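PDB 6HYI: protein kinase A regulatory subunit, putative from Trypanosoma cruzi, which binds inosine in its cyclic nucleotide-binding domains and probably regulates the catalytic subunit of protein kinase A. Local coordinates for residues Cys225-Gly230 against Pro282-Tyr287. Sequence-based numbering, arbitrary orientation.
Sequences CEFTQG and PKYEYY. With NOS (inosine), chain C.
With CG anti to the carbonyl carbon (chi1 -67°) and a bend further out at chi3 (88°), the side chain of Lys283 runs across to strand 221-227, passing Phe227 in the opposite direction. Lys283 NZ gives a 2.8 Å hydrogen bond to Glu226 O, approached almost head-on at a C=O...N angle of 171°, while Lys283 CE lies 3.7 Å from Cys225 CB. Tyr284, with a similar first torsion, crosses Phe227 at about a right angle, and its OH comes within 3.3 Å of Phe227 CZ. The arrangement illustrates how a cyclic nucleotide-binding domain, a jelly-roll beta-barrel of the cupin clan, is lidded over the purine by its C-terminal helical part. Inosine lies beneath this lid: Tyr284 covers one face of the base, Tyr284 CE2 being 3.4 Å from inosine C2, and Cys225 SG reaches the same carbon at 3.5 Å. Phe227 instead turns its ring edge to inosine N3. The backbone reads the hypoxanthine rim, since inosine N1 donates to Lys283 O in a nearly straight bond, though its modelled 2.5 Å is doubtfully short, and Tyr287 N donates to inosine O6 in a more bent one. The nucleoside is also hydrogen-bonded to Glu237 OE1, from helix 235-240.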
loop_
_atom_site.group_PDB
_atom_site.type_symbol
_atom_site.label_atom_id
_atom_site.label_comp_id
_atom_site.label_asym_id
_atom_site.label_seq_id
_atom_site.Cartn_x
_atom_site.Cartn_y
_atom_site.Cartn_z
ATOM N N CYS A 225 14.350 -17.674 14.723
ATOM C CA CYS A 225 14.663 -16.449 15.455
ATOM C C CYS A 225 13.373 -15.941 16.076
ATOM O O CYS A 225 12.311 -16.550 15.937
ATOM C CB CYS A 225 15.245 -15.378 14.535
ATOM S SG CYS A 225 14.058 -14.798 13.308
ATOM N N GLU A 226 13.483 -14.819 16.778
ATOM C CA GLU A 226 12.335 -14.078 17.271
ATOM C C GLU A 226 12.336 -12.686 16.664
ATOM O O GLU A 226 13.361 -12.194 16.181
ATOM C CB GLU A 226 12.337 -13.961 18.804
ATOM C CG GLU A 226 12.123 -15.295 19.497
ATOM C CD GLU A 226 12.039 -15.182 21.005
ATOM O OE1 GLU A 226 11.722 -16.200 21.655
ATOM O OE2 GLU A 226 12.285 -14.082 21.534
ATOM N N PHE A 227 11.161 -12.062 16.681
ATOM C CA PHE A 227 11.013 -10.654 16.341
ATOM C C PHE A 227 10.117 -10.011 17.386
ATOM O O PHE A 227 9.351 -10.687 18.076
ATOM C CB PHE A 227 10.383 -10.468 14.953
ATOM C CG PHE A 227 11.298 -10.818 13.807
ATOM C CD1 PHE A 227 12.437 -10.072 13.552
ATOM C CD2 PHE A 227 10.999 -11.879 12.967
ATOM C CE1 PHE A 227 13.264 -10.383 12.501
ATOM C CE2 PHE A 227 11.814 -12.185 11.909
ATOM C CZ PHE A 227 12.947 -11.444 11.669
ATOM N N THR A 228 10.217 -8.695 17.509
ATOM C CA THR A 228 9.422 -8.014 18.525
ATOM C C THR A 228 9.013 -6.639 17.998
ATOM O O THR A 228 9.032 -6.394 16.789
ATOM C CB THR A 228 10.142 -8.043 19.887
ATOM O OG1 THR A 228 9.274 -7.521 20.907
ATOM C CG2 THR A 228 11.428 -7.235 19.841
ATOM N N GLN A 229 8.612 -5.748 18.907
ATOM C CA GLN A 229 8.031 -4.467 18.534
ATOM C C GLN A 229 8.903 -3.743 17.523
ATOM O O GLN A 229 10.115 -3.598 17.714
ATOM C CB GLN A 229 7.911 -3.618 19.798
ATOM C CG GLN A 229 7.378 -2.231 19.577
ATOM C CD GLN A 229 7.191 -1.503 20.891
ATOM O OE1 GLN A 229 6.935 -2.127 21.922
ATOM N NE2 GLN A 229 7.330 -0.182 20.867
ATOM N N GLY A 230 8.266 -3.260 16.453
ATOM C CA GLY A 230 8.937 -2.545 15.394
ATOM C C GLY A 230 9.449 -3.411 14.266
ATOM O O GLY A 230 9.779 -2.879 13.197
ATOM N N PRO A 282 22.391 -12.023 9.913
ATOM C CA PRO A 282 22.532 -13.423 10.331
ATOM C C PRO A 282 21.204 -14.072 10.641
ATOM O O PRO A 282 21.105 -15.302 10.588
ATOM C CB PRO A 282 23.420 -13.334 11.580
ATOM C CG PRO A 282 23.214 -11.938 12.089
ATOM C CD PRO A 282 23.030 -11.093 10.860
ATOM N N LYS A 283 20.172 -13.282 10.950
ATOM C CA LYS A 283 18.879 -13.861 11.278
ATOM C C LYS A 283 18.232 -14.532 10.081
ATOM O O LYS A 283 17.273 -15.279 10.272
ATOM C CB LYS A 283 17.916 -12.801 11.825
ATOM C CG LYS A 283 18.302 -12.213 13.161
ATOM C CD LYS A 283 17.298 -11.153 13.598
ATOM C CE LYS A 283 16.135 -11.754 14.371
ATOM N NZ LYS A 283 15.530 -10.729 15.284
ATOM N N TYR A 284 18.726 -14.270 8.868
ATOM C CA TYR A 284 18.134 -14.801 7.642
ATOM C C TYR A 284 18.986 -15.890 6.989
ATOM O O TYR A 284 18.760 -16.228 5.826
ATOM C CB TYR A 284 17.787 -13.675 6.665
ATOM C CG TYR A 284 16.698 -12.768 7.193
ATOM C CD1 TYR A 284 16.993 -11.743 8.083
ATOM C CD2 TYR A 284 15.372 -12.962 6.836
ATOM C CE1 TYR A 284 15.999 -10.917 8.577
ATOM C CE2 TYR A 284 14.366 -12.135 7.320
ATOM C CZ TYR A 284 14.689 -11.119 8.200
ATOM O OH TYR A 284 13.711 -10.281 8.701
ATOM N N GLU A 285 19.955 -16.444 7.725
ATOM C CA GLU A 285 20.719 -17.586 7.219
ATOM C C GLU A 285 19.795 -18.722 6.794
ATOM O O GLU A 285 19.999 -19.343 5.742
ATOM C CB GLU A 285 21.690 -18.085 8.291
ATOM C CG GLU A 285 22.796 -17.111 8.658
ATOM C CD GLU A 285 23.708 -17.654 9.747
ATOM O OE1 GLU A 285 23.617 -18.863 10.053
ATOM O OE2 GLU A 285 24.511 -16.871 10.299
ATOM N N TYR A 286 18.785 -19.018 7.612
ATOM C CA TYR A 286 17.833 -20.069 7.271
ATOM C C TYR A 286 17.204 -19.807 5.914
ATOM O O TYR A 286 17.185 -20.678 5.035
ATOM C CB TYR A 286 16.762 -20.182 8.364
ATOM C CG TYR A 286 15.519 -20.921 7.910
ATOM C CD1 TYR A 286 15.469 -22.308 7.932
ATOM C CD2 TYR A 286 14.397 -20.234 7.454
ATOM C CE1 TYR A 286 14.355 -22.993 7.503
ATOM C CE2 TYR A 286 13.268 -20.916 7.028
ATOM C CZ TYR A 286 13.256 -22.296 7.056
ATOM O OH TYR A 286 12.144 -22.988 6.626
ATOM N N TYR A 287 16.712 -18.582 5.712
ATOM C CA TYR A 287 16.051 -18.239 4.457
ATOM C C TYR A 287 17.004 -18.322 3.276
ATOM O O TYR A 287 16.631 -18.798 2.197
ATOM C CB TYR A 287 15.505 -16.823 4.570
ATOM C CG TYR A 287 14.818 -16.325 3.333
ATOM C CD1 TYR A 287 13.695 -16.973 2.838
ATOM C CD2 TYR A 287 15.264 -15.177 2.673
ATOM C CE1 TYR A 287 13.042 -16.504 1.722
ATOM C CE2 TYR A 287 14.611 -14.693 1.562
ATOM C CZ TYR A 287 13.503 -15.360 1.085
ATOM O OH TYR A 287 12.843 -14.869 -0.009
HETATM N N9 NOS C . 11.258 -15.691 7.919
HETATM C C4 NOS C . 12.335 -15.384 8.475
HETATM N N3 NOS C . 12.712 -14.482 9.368
HETATM C C2 NOS C . 14.004 -14.456 9.777
HETATM N N1 NOS C . 14.925 -15.326 9.287
HETATM C C6 NOS C . 14.593 -16.227 8.388
HETATM O O6 NOS C . 15.458 -16.964 7.977
HETATM C C5 NOS C . 13.283 -16.273 7.977
HETATM N N7 NOS C . 12.556 -17.099 7.058
HETATM C C8 NOS C . 11.281 -16.631 7.090
HETATM C "C5'" NOS C . 7.301 -16.394 6.333
HETATM O "O5'" NOS C . 8.229 -17.122 5.549
HETATM C "C4'" NOS C . 7.966 -15.238 7.032
HETATM O "O4'" NOS C . 8.860 -15.732 8.079
HETATM C "C1'" NOS C . 10.008 -14.960 8.093
HETATM C "C2'" NOS C . 9.805 -13.775 7.195
HETATM O "O2'" NOS C . 9.142 -12.716 7.882
HETATM C "C3'" NOS C . 8.878 -14.383 6.165
HETATM O "O3'" NOS C . 8.190 -13.425 5.388
#